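Local structure of N2152 (Neocallimastix frontalis, 5U22) at residues 39-44 and 307-312; 256-261 and 299-304; 268-273 and 328-333; 303-308 and 343-348. The protein probably hydrolyses rare arabinosyl-containing carbohydrates as a family 39 glycoside hydrolase, using a TIM barrel joined to a beta sandwich. One frame throughout, in Å; residues are numbered along the deposited sequence.

Interaction 1. Residues 39-44 and 307-312; sequences CASGAH and KWYGDM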
# COMPACT_ATOMS: atom_id res chain seq x y z
N CYS A 39 -0.84 -0.66 6.69
CA CYS A 39 -1.79 -0.77 5.59
C CYS A 39 -1.09 -0.73 4.23
O CYS A 39 -1.55 -1.39 3.30
CB CYS A 39 -2.85 0.34 5.68
SG CYS A 39 -2.26 2.05 5.44
N ALA A 40 0.02 0.00 4.11
CA ALA A 40 0.68 0.15 2.82
C ALA A 40 1.73 -0.93 2.56
O ALA A 40 2.48 -0.82 1.58
CB ALA A 40 1.32 1.55 2.72
N SER A 41 1.79 -1.98 3.39
CA SER A 41 2.82 -3.01 3.27
C SER A 41 2.32 -4.12 2.35
O SER A 41 1.78 -5.15 2.79
CB SER A 41 3.19 -3.58 4.64
OG SER A 41 3.66 -2.59 5.52
N GLY A 42 2.51 -3.92 1.05
CA GLY A 42 2.13 -4.92 0.06
C GLY A 42 2.58 -4.48 -1.31
O GLY A 42 3.01 -3.34 -1.50
N ALA A 43 2.47 -5.40 -2.28
CA ALA A 43 2.91 -5.11 -3.64
C ALA A 43 2.19 -5.97 -4.66
O ALA A 43 1.87 -7.13 -4.40
CB ALA A 43 4.42 -5.31 -3.80
N HIS A 44 1.95 -5.39 -5.83
CA HIS A 44 1.38 -6.10 -6.98
C HIS A 44 2.45 -7.00 -7.60
O HIS A 44 3.53 -6.52 -7.94
CB HIS A 44 0.87 -5.10 -8.00
CG HIS A 44 0.12 -5.71 -9.14
ND1 HIS A 44 -0.79 -6.73 -8.95
CD2 HIS A 44 0.13 -5.45 -10.47
CE1 HIS A 44 -1.31 -7.08 -10.11
NE2 HIS A 44 -0.77 -6.31 -11.05
N LYS A 307 10.74 -2.49 6.52
CA LYS A 307 10.92 -3.25 7.75
C LYS A 307 10.66 -2.37 8.97
O LYS A 307 9.97 -2.78 9.92
CB LYS A 307 12.33 -3.85 7.79
CG LYS A 307 12.72 -4.49 9.13
CD LYS A 307 12.04 -5.82 9.34
CE LYS A 307 12.51 -6.48 10.66
NZ LYS A 307 11.47 -7.36 11.22
N TRP A 308 11.20 -1.14 8.96
CA TRP A 308 10.88 -0.18 10.02
C TRP A 308 9.38 -0.01 10.15
O TRP A 308 8.82 -0.02 11.25
CB TRP A 308 11.49 1.18 9.69
CG TRP A 308 12.95 1.31 9.86
CD1 TRP A 308 13.80 0.45 10.48
CD2 TRP A 308 13.75 2.40 9.39
NE1 TRP A 308 15.09 0.94 10.44
CE2 TRP A 308 15.08 2.14 9.77
CE3 TRP A 308 13.46 3.57 8.68
CZ2 TRP A 308 16.13 3.01 9.48
CZ3 TRP A 308 14.50 4.44 8.39
CH2 TRP A 308 15.82 4.16 8.79
N TYR A 309 8.71 0.14 9.01
CA TYR A 309 7.27 0.32 8.98
C TYR A 309 6.55 -0.89 9.56
O TYR A 309 5.68 -0.75 10.44
CB TYR A 309 6.84 0.58 7.54
CG TYR A 309 5.36 0.80 7.29
CD1 TYR A 309 4.59 1.56 8.17
CD2 TYR A 309 4.76 0.29 6.15
CE1 TYR A 309 3.23 1.79 7.92
CE2 TYR A 309 3.42 0.52 5.88
CZ TYR A 309 2.66 1.27 6.76
OH TYR A 309 1.33 1.49 6.46
N GLY A 310 6.90 -2.08 9.08
CA GLY A 310 6.23 -3.28 9.54
C GLY A 310 6.43 -3.55 11.01
O GLY A 310 5.60 -4.21 11.65
N ASP A 311 7.56 -3.08 11.57
CA ASP A 311 7.85 -3.25 13.00
C ASP A 311 6.97 -2.39 13.89
O ASP A 311 6.96 -2.61 15.10
CB ASP A 311 9.31 -2.89 13.33
CG ASP A 311 10.30 -3.91 12.80
OD1 ASP A 311 9.88 -5.01 12.38
OD2 ASP A 311 11.52 -3.60 12.83
N MET A 312 6.27 -1.41 13.32
CA MET A 312 5.50 -0.49 14.15
C MET A 312 4.38 -1.24 14.86
O MET A 312 3.69 -2.07 14.25
CB MET A 312 4.94 0.65 13.31
CG MET A 312 6.01 1.61 12.80
SD MET A 312 5.29 2.93 11.80
CE MET A 312 6.13 4.36 12.47
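Tyr309 carries its CG opposite the backbone N (chi1 -180°), a setting that drives the ring out of helix 301-310 and brings the phenol oxygen up to the backbone of Cys39 and Ala40. Ser41 answers from the other segment: its OG lies beside its own backbone N (chi1 -58°) and comes within 3.1 Å of Tyr309 CE2, with CD2 equally near, approaching the ring at a slant; the same OG makes a weak hydrogen bond to His38 O. The one hydrogen bond between the segments runs from Ala40 N to Tyr309 OH, 3.1 Å long and almost straight at 174°, and the donor lies near the plane of the ring at its edge. Cys39 N is just as close to the hydroxyl, but its angle is too poor for a bond. Ala40 CB adds an apolar contact with Tyr309 CE2 at 3.9 Å. Although 39-44 has no regular strand geometry, its backbone bonds to Asn65 and Arg68 on one flank and to Gly276 and Ile278 on the other, consistent with the place of the first strand that closes a TIM barrel. Ser41 is the centre of an inverse gamma turn in this run. The phenol oxygen is also hydrogen-bonded to Glu269 of helix 258-270, tying that helix to the same point. A phenylalanine here would lack the hydroxyl and would probably leave both the Ala40 N-H and the Glu269 carboxylate without this partner in a buried setting. Ile265 of helix 258-270 and Ile345 of strand 341-347 also touch the Tyr309 side chain.

Interaction 2. Residues 256-261 and 299-304; sequences GQPGSS and KGAGWY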
# COMPACT_ATOMS: atom_id res chain seq x y z
N GLY A 256 9.52 1.54 -4.74
CA GLY A 256 10.32 1.00 -3.66
C GLY A 256 11.38 1.92 -3.09
O GLY A 256 12.18 1.47 -2.26
N GLN A 257 11.43 3.19 -3.49
CA GLN A 257 12.43 4.09 -2.90
C GLN A 257 11.98 4.54 -1.52
O GLN A 257 10.82 4.94 -1.35
CB GLN A 257 12.64 5.32 -3.80
CG GLN A 257 13.69 6.30 -3.26
CD GLN A 257 13.51 7.70 -3.81
OE1 GLN A 257 12.53 8.37 -3.50
NE2 GLN A 257 14.46 8.14 -4.65
N PRO A 258 12.87 4.51 -0.51
CA PRO A 258 12.45 4.94 0.84
C PRO A 258 11.83 6.33 0.91
O PRO A 258 10.75 6.50 1.48
CB PRO A 258 13.75 4.85 1.65
CG PRO A 258 14.61 3.84 0.89
CD PRO A 258 14.28 4.10 -0.56
N GLY A 259 12.49 7.34 0.33
CA GLY A 259 11.98 8.70 0.44
C GLY A 259 10.60 8.86 -0.16
O GLY A 259 9.68 9.36 0.48
N SER A 260 10.44 8.40 -1.40
CA SER A 260 9.13 8.49 -2.04
C SER A 260 8.08 7.74 -1.23
O SER A 260 6.99 8.26 -0.96
CB SER A 260 9.20 7.93 -3.45
OG SER A 260 7.90 7.79 -3.98
N SER A 261 8.42 6.52 -0.81
CA SER A 261 7.46 5.63 -0.15
C SER A 261 6.96 6.22 1.16
O SER A 261 5.79 6.03 1.52
CB SER A 261 8.10 4.26 0.08
OG SER A 261 8.57 3.72 -1.14
N LYS A 299 18.35 -7.69 -0.63
CA LYS A 299 17.55 -6.56 -0.18
C LYS A 299 18.00 -5.27 -0.85
O LYS A 299 19.20 -5.03 -1.04
CB LYS A 299 17.66 -6.40 1.34
CG LYS A 299 17.12 -7.57 2.15
CD LYS A 299 17.58 -7.48 3.59
CE LYS A 299 17.10 -8.67 4.40
NZ LYS A 299 17.48 -8.56 5.84
N GLY A 300 17.04 -4.42 -1.21
CA GLY A 300 17.32 -3.05 -1.57
C GLY A 300 17.05 -2.12 -0.39
O GLY A 300 16.59 -2.55 0.67
N ALA A 301 17.35 -0.84 -0.59
CA ALA A 301 17.12 0.15 0.46
C ALA A 301 15.68 0.12 0.95
O ALA A 301 15.43 0.20 2.15
CB ALA A 301 17.47 1.56 -0.05
N GLY A 302 14.72 -0.00 0.03
CA GLY A 302 13.32 0.04 0.41
C GLY A 302 12.92 -1.08 1.36
O GLY A 302 12.04 -0.89 2.20
N TRP A 303 13.56 -2.24 1.24
CA TRP A 303 13.26 -3.33 2.17
C TRP A 303 13.44 -2.86 3.60
O TRP A 303 12.58 -3.08 4.46
CB TRP A 303 14.16 -4.53 1.89
CG TRP A 303 13.72 -5.76 2.61
CD1 TRP A 303 12.91 -6.75 2.12
CD2 TRP A 303 14.05 -6.14 3.95
NE1 TRP A 303 12.72 -7.72 3.07
CE2 TRP A 303 13.42 -7.37 4.20
CE3 TRP A 303 14.84 -5.57 4.96
CZ2 TRP A 303 13.53 -8.03 5.44
CZ3 TRP A 303 14.95 -6.23 6.19
CH2 TRP A 303 14.29 -7.45 6.41
N TYR A 304 14.55 -2.17 3.87
CA TYR A 304 14.82 -1.74 5.23
C TYR A 304 13.83 -0.67 5.70
O TYR A 304 13.43 -0.67 6.87
CB TYR A 304 16.26 -1.24 5.33
CG TYR A 304 17.27 -2.36 5.22
CD1 TYR A 304 17.87 -2.67 4.00
CD2 TYR A 304 17.60 -3.12 6.34
CE1 TYR A 304 18.79 -3.71 3.90
CE2 TYR A 304 18.52 -4.16 6.25
CZ TYR A 304 19.11 -4.44 5.03
OH TYR A 304 20.02 -5.48 4.96
O HOH W 1 15.08 0.53 -2.74
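Gly256 O presses against Gly302 CA at 3.2 Å in a CA-H...O contact, while the ring of Pro258 packs its CG on the methyl of Ala301, with CG to CB at 3.8 Å. The CG of Pro258 also lies over the Ala301-Gly302 peptide, 3.9 Å from Gly302 N. Such closeness, with the CA atoms of Pro258 and Gly302 only 5.0 Å apart, depends on Gly302 having no CB, since one would run into Gly256 O. A water completes this first shell: it accepts from Gly302 N at 2.8 Å and donates to Gly256 O, so the carbonyl and the amide are bridged although no direct hydrogen bond joins the segments. The two segments hold the N-terminal ends of helices 258-270 and 301-310 and the residues leading into them; these helices follow strands 242-247 and 275-278, the last two of the parallel barrel sheet, and so stand as neighbours on the outside of the TIM barrel. With an alanine in place of Pro258, the ring atoms CG and CD would be gone and a gap would probably open beside Ala301 CB. Further out, Gln257 is the N-cap of its helix: its OE1 takes the N-H of Ser260 at 3.0 Å, the N-H meeting a lone pair of OE1 in the plane of the side-chain amide. The backbone carbonyl oxygen of Gln257 is gripped twice by Ser261, through its backbone N and through OG at 2.6 Å, the hydroxyl sitting above the carbonyl plane. Beyond them, Ile376 of strand 368-376 touches both Pro258 and Ala301, and Trp378 lies against Pro258.

Interaction 3. Residues 268-273 and 328-333; sequences FERYKV and LIDGAA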
# COMPACT_ATOMS: atom_id res chain seq x y z
N PHE A 268 -1.53 7.43 3.36
CA PHE A 268 -2.44 6.30 3.53
C PHE A 268 -2.83 6.13 4.99
O PHE A 268 -4.00 5.89 5.31
CB PHE A 268 -1.81 5.00 3.02
CG PHE A 268 -1.66 4.93 1.51
CD1 PHE A 268 -1.96 6.01 0.71
CD2 PHE A 268 -1.21 3.76 0.92
CE1 PHE A 268 -1.81 5.95 -0.67
CE2 PHE A 268 -1.07 3.68 -0.46
CZ PHE A 268 -1.36 4.78 -1.26
N GLU A 269 -1.86 6.22 5.90
CA GLU A 269 -2.18 6.09 7.32
C GLU A 269 -3.04 7.26 7.78
O GLU A 269 -3.98 7.07 8.56
CB GLU A 269 -0.91 6.00 8.15
CG GLU A 269 -0.09 4.72 7.92
CD GLU A 269 -0.69 3.48 8.58
OE1 GLU A 269 -1.68 3.61 9.35
OE2 GLU A 269 -0.17 2.38 8.32
N ARG A 270 -2.75 8.47 7.30
CA ARG A 270 -3.52 9.64 7.72
C ARG A 270 -5.00 9.50 7.38
O ARG A 270 -5.87 9.93 8.14
CB ARG A 270 -2.93 10.89 7.07
CG ARG A 270 -3.65 12.19 7.40
CD ARG A 270 -2.80 13.40 6.97
NE ARG A 270 -1.44 13.34 7.54
CZ ARG A 270 -0.33 13.30 6.81
NH1 ARG A 270 -0.38 13.34 5.48
NH2 ARG A 270 0.85 13.23 7.41
N TYR A 271 -5.30 8.88 6.24
CA TYR A 271 -6.68 8.76 5.78
C TYR A 271 -7.25 7.37 6.03
O TYR A 271 -8.33 7.04 5.52
CB TYR A 271 -6.77 9.15 4.30
CG TYR A 271 -6.63 10.65 4.14
CD1 TYR A 271 -7.73 11.48 4.27
CD2 TYR A 271 -5.38 11.23 3.92
CE1 TYR A 271 -7.61 12.86 4.14
CE2 TYR A 271 -5.25 12.61 3.80
CZ TYR A 271 -6.36 13.41 3.91
OH TYR A 271 -6.23 14.77 3.80
N LYS A 272 -6.56 6.55 6.82
CA LYS A 272 -7.08 5.25 7.26
C LYS A 272 -7.38 4.34 6.07
O LYS A 272 -8.38 3.61 6.05
CB LYS A 272 -8.29 5.42 8.16
CG LYS A 272 -7.97 6.24 9.42
CD LYS A 272 -9.14 6.32 10.38
CE LYS A 272 -9.48 7.77 10.70
N VAL A 273 -6.51 4.39 5.07
CA VAL A 273 -6.60 3.45 3.96
C VAL A 273 -6.51 2.03 4.49
O VAL A 273 -5.70 1.73 5.38
CB VAL A 273 -5.49 3.75 2.94
CG1 VAL A 273 -5.30 2.59 1.97
CG2 VAL A 273 -5.84 5.01 2.17
N LEU A 328 6.03 17.02 -1.14
CA LEU A 328 7.00 17.21 -0.06
C LEU A 328 6.96 16.08 0.95
O LEU A 328 5.97 15.35 1.10
CB LEU A 328 6.77 18.55 0.66
CG LEU A 328 6.93 19.77 -0.25
CD1 LEU A 328 6.74 21.07 0.52
CD2 LEU A 328 8.28 19.74 -0.94
N ILE A 329 8.10 15.93 1.64
CA ILE A 329 8.39 15.00 2.72
C ILE A 329 7.19 14.79 3.66
O ILE A 329 6.49 15.74 4.02
CB ILE A 329 9.62 15.49 3.50
CG1 ILE A 329 10.00 14.52 4.64
CG2 ILE A 329 9.41 16.93 4.03
CD1 ILE A 329 11.40 14.74 5.10
N ASP A 330 6.95 13.54 4.04
CA ASP A 330 5.81 13.17 4.86
C ASP A 330 6.18 11.89 5.58
O ASP A 330 7.25 11.32 5.34
CB ASP A 330 4.56 13.02 3.99
CG ASP A 330 3.27 13.18 4.75
OD1 ASP A 330 3.26 13.09 6.00
OD2 ASP A 330 2.24 13.40 4.08
N GLY A 331 5.30 11.40 6.44
CA GLY A 331 5.63 10.16 7.13
C GLY A 331 4.56 9.74 8.12
O GLY A 331 3.47 10.31 8.17
N ALA A 332 4.90 8.73 8.92
CA ALA A 332 3.95 8.13 9.83
C ALA A 332 4.63 7.84 11.16
O ALA A 332 5.84 7.60 11.22
CB ALA A 332 3.36 6.83 9.27
N ALA A 333 3.83 7.85 12.23
CA ALA A 333 4.38 7.70 13.56
C ALA A 333 3.52 6.75 14.37
O ALA A 333 2.30 6.73 14.21
CB ALA A 333 4.47 9.05 14.28
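The two terminal nitrogens of Arg270 each bind one oxygen of the Asp330 carboxylate: NH2 reaches OD1 at 2.8 Å and NH1 reaches OD2 at 3.0 Å. Both bonds are nearly straight and use the syn lone pairs, and the guanidinium and carboxylate planes lie only 7° apart. A bend at chi3 (-53°) brings the guanidinium up to the strand. Asp330 OD1 also accepts from Gly331 N at 2.7 Å, on the anti side and out of the carboxylate plane, so it is held by two donors, while Arg267 forms a second salt bridge at OD2. On the arginine side, NH1 pairs with Glu324 and NH2 donates to Val319 O, which would help fix the rotation of the guanidinium. The contact joins the C-terminal end of helix 258-270, on the barrel, to strand 330-336 of the beta sandwich. That end is closed by a Schellman motif with Lys272, at positive phi, as the C-prime residue: Val273 N bonds to Phe268 O, and Lys272 N to Glu269 O. Packing beside the salt bridge is light. Glu269 CG meets Ala332 CB at 4.3 Å, with the Glu269 carboxylate turned to Tyr309, and Met316 of strand 315-320 touches both side chains.

Interaction 4. Residues 303-308 and 343-348; sequences WYFYKW and SFIFGG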
# COMPACT_ATOMS: atom_id res chain seq x y z
N TRP A 303 13.56 -2.24 1.24
CA TRP A 303 13.26 -3.33 2.17
C TRP A 303 13.44 -2.86 3.60
O TRP A 303 12.58 -3.08 4.46
CB TRP A 303 14.16 -4.53 1.89
CG TRP A 303 13.72 -5.76 2.61
CD1 TRP A 303 12.91 -6.75 2.12
CD2 TRP A 303 14.05 -6.14 3.95
NE1 TRP A 303 12.72 -7.72 3.07
CE2 TRP A 303 13.42 -7.37 4.20
CE3 TRP A 303 14.84 -5.57 4.96
CZ2 TRP A 303 13.53 -8.03 5.44
CZ3 TRP A 303 14.95 -6.23 6.19
CH2 TRP A 303 14.29 -7.45 6.41
N TYR A 304 14.55 -2.17 3.87
CA TYR A 304 14.82 -1.74 5.23
C TYR A 304 13.83 -0.67 5.70
O TYR A 304 13.43 -0.67 6.87
CB TYR A 304 16.26 -1.24 5.33
CG TYR A 304 17.27 -2.36 5.22
CD1 TYR A 304 17.87 -2.67 4.00
CD2 TYR A 304 17.60 -3.12 6.34
CE1 TYR A 304 18.79 -3.71 3.90
CE2 TYR A 304 18.52 -4.16 6.25
CZ TYR A 304 19.11 -4.44 5.03
OH TYR A 304 20.02 -5.48 4.96
N PHE A 305 13.41 0.23 4.80
CA PHE A 305 12.40 1.21 5.19
C PHE A 305 11.07 0.53 5.52
O PHE A 305 10.45 0.83 6.55
CB PHE A 305 12.20 2.29 4.10
CG PHE A 305 11.43 3.49 4.59
CD1 PHE A 305 12.04 4.43 5.42
CD2 PHE A 305 10.10 3.68 4.25
CE1 PHE A 305 11.34 5.53 5.89
CE2 PHE A 305 9.39 4.78 4.70
CZ PHE A 305 10.01 5.70 5.53
N TYR A 306 10.65 -0.43 4.69
CA TYR A 306 9.40 -1.13 4.97
C TYR A 306 9.52 -2.05 6.18
O TYR A 306 8.51 -2.34 6.83
CB TYR A 306 8.93 -1.88 3.72
CG TYR A 306 8.17 -0.96 2.77
CD1 TYR A 306 8.84 -0.05 1.96
CD2 TYR A 306 6.79 -0.99 2.72
CE1 TYR A 306 8.14 0.80 1.11
CE2 TYR A 306 6.08 -0.16 1.87
CZ TYR A 306 6.75 0.73 1.08
OH TYR A 306 6.01 1.54 0.24
N LYS A 307 10.74 -2.49 6.52
CA LYS A 307 10.92 -3.25 7.75
C LYS A 307 10.66 -2.37 8.97
O LYS A 307 9.97 -2.78 9.92
CB LYS A 307 12.33 -3.85 7.79
CG LYS A 307 12.72 -4.49 9.13
CD LYS A 307 12.04 -5.82 9.34
CE LYS A 307 12.51 -6.48 10.66
NZ LYS A 307 11.47 -7.36 11.22
N TRP A 308 11.20 -1.14 8.96
CA TRP A 308 10.88 -0.18 10.02
C TRP A 308 9.38 -0.01 10.15
O TRP A 308 8.82 -0.02 11.25
CB TRP A 308 11.49 1.18 9.69
CG TRP A 308 12.95 1.31 9.86
CD1 TRP A 308 13.80 0.45 10.48
CD2 TRP A 308 13.75 2.40 9.39
NE1 TRP A 308 15.09 0.94 10.44
CE2 TRP A 308 15.08 2.14 9.77
CE3 TRP A 308 13.46 3.57 8.68
CZ2 TRP A 308 16.13 3.01 9.48
CZ3 TRP A 308 14.50 4.44 8.39
CH2 TRP A 308 15.82 4.16 8.79
N SER A 343 7.97 5.68 17.41
CA SER A 343 8.70 5.54 16.16
C SER A 343 8.12 6.49 15.12
O SER A 343 6.90 6.54 14.94
CB SER A 343 8.64 4.11 15.63
OG SER A 343 9.37 4.00 14.41
N PHE A 344 8.99 7.22 14.43
CA PHE A 344 8.60 8.18 13.40
C PHE A 344 9.46 7.91 12.17
O PHE A 344 10.68 8.03 12.25
CB PHE A 344 8.79 9.62 13.89
CG PHE A 344 8.40 10.67 12.89
CD1 PHE A 344 7.43 10.41 11.93
CD2 PHE A 344 8.99 11.92 12.91
CE1 PHE A 344 7.07 11.37 10.99
CE2 PHE A 344 8.62 12.90 11.98
CZ PHE A 344 7.66 12.61 11.02
N ILE A 345 8.83 7.50 11.07
CA ILE A 345 9.55 7.27 9.81
C ILE A 345 9.07 8.29 8.79
O ILE A 345 7.88 8.60 8.71
CB ILE A 345 9.37 5.83 9.29
CG1 ILE A 345 7.90 5.53 8.96
CG2 ILE A 345 9.87 4.84 10.31
CD1 ILE A 345 7.69 4.09 8.45
N PHE A 346 10.01 8.81 7.99
CA PHE A 346 9.66 9.90 7.09
C PHE A 346 10.70 10.00 5.98
O PHE A 346 11.79 9.43 6.06
CB PHE A 346 9.54 11.22 7.87
CG PHE A 346 10.75 11.55 8.71
CD1 PHE A 346 10.85 11.05 10.01
CD2 PHE A 346 11.77 12.35 8.22
CE1 PHE A 346 11.95 11.36 10.81
CE2 PHE A 346 12.87 12.66 9.01
CZ PHE A 346 12.97 12.16 10.30
N GLY A 347 10.34 10.76 4.95
CA GLY A 347 11.22 10.90 3.81
C GLY A 347 10.52 11.61 2.68
O GLY A 347 9.29 11.73 2.68
N GLY A 348 11.29 12.09 1.71
CA GLY A 348 10.74 12.79 0.57
C GLY A 348 11.37 14.16 0.37
O GLY A 348 12.13 14.65 1.21
O HOH W 2 9.71 1.33 13.57
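Helix 301-310, which follows the last strand of the TIM barrel, lies here against the beta sandwich, facing strand 341-347. The axes of helix segment 303-308 and strand segment 343-347 pass 9.8 Å apart, and their directions differ by 146°, nearer antiparallel than perpendicular. Ile345 is the strand residue that reaches the helix, meeting two aromatic side chains about one helical turn apart. Phe305, its CG set opposite the backbone N (chi1 -166°), swings the far end of its ring to the strand, where CZ comes 3.8 Å from Ile345 CB on an oblique path. Phe346 N lies in the plane of that ring at its edge, 4.0 Å from CZ, and Phe346 O is 3.9 Å from CE1, so the ring end abuts backbone as well as side chain. Ile345 holds its CG1 between its own backbone N and carbonyl carbon (chi1 63°), leaving CG2 to face Trp308. That methyl touches both CB and CE3 of the tryptophan, each at 4.1 Å. Pro258, Ala262 and Ile265 of helix 258-270 also touch Phe305, while Arg417 makes a cation-pi contact with the indole of Trp308. A water bridges the segments near the start of the strand segment: it donates to Trp308 O at 2.8 Å and is hydrogen-bonded to Ser343 OG. With no direct hydrogen bond between the segments, this domain contact depends mainly on the shape fit of buried hydrocarbon surfaces, with Trp308 O given a partner by the bridging water.

How the interactions relate
From the N terminus, 39-44 lies in the barrel wall, and interaction 1 closes its long loop at 307-312, a loop that spans most of the barrel. Within that loop lies the short excursion closed by interaction 2, joining the starts of helices 258-270 and 301-310. Interaction 3 begins further along helix 258-270 and ends in the sandwich, so it crosses interactions 1, 2 and 4. Interaction 4 starts on helix 301-310, where the loops of interactions 1 and 2 end, and ends on strand 341-347, the antiparallel neighbour of strand 330-336 used by interaction 3. Interactions 1 and 2 thus hold barrel elements together, whereas 3 and 4 join two barrel helices to adjacent sandwich strands.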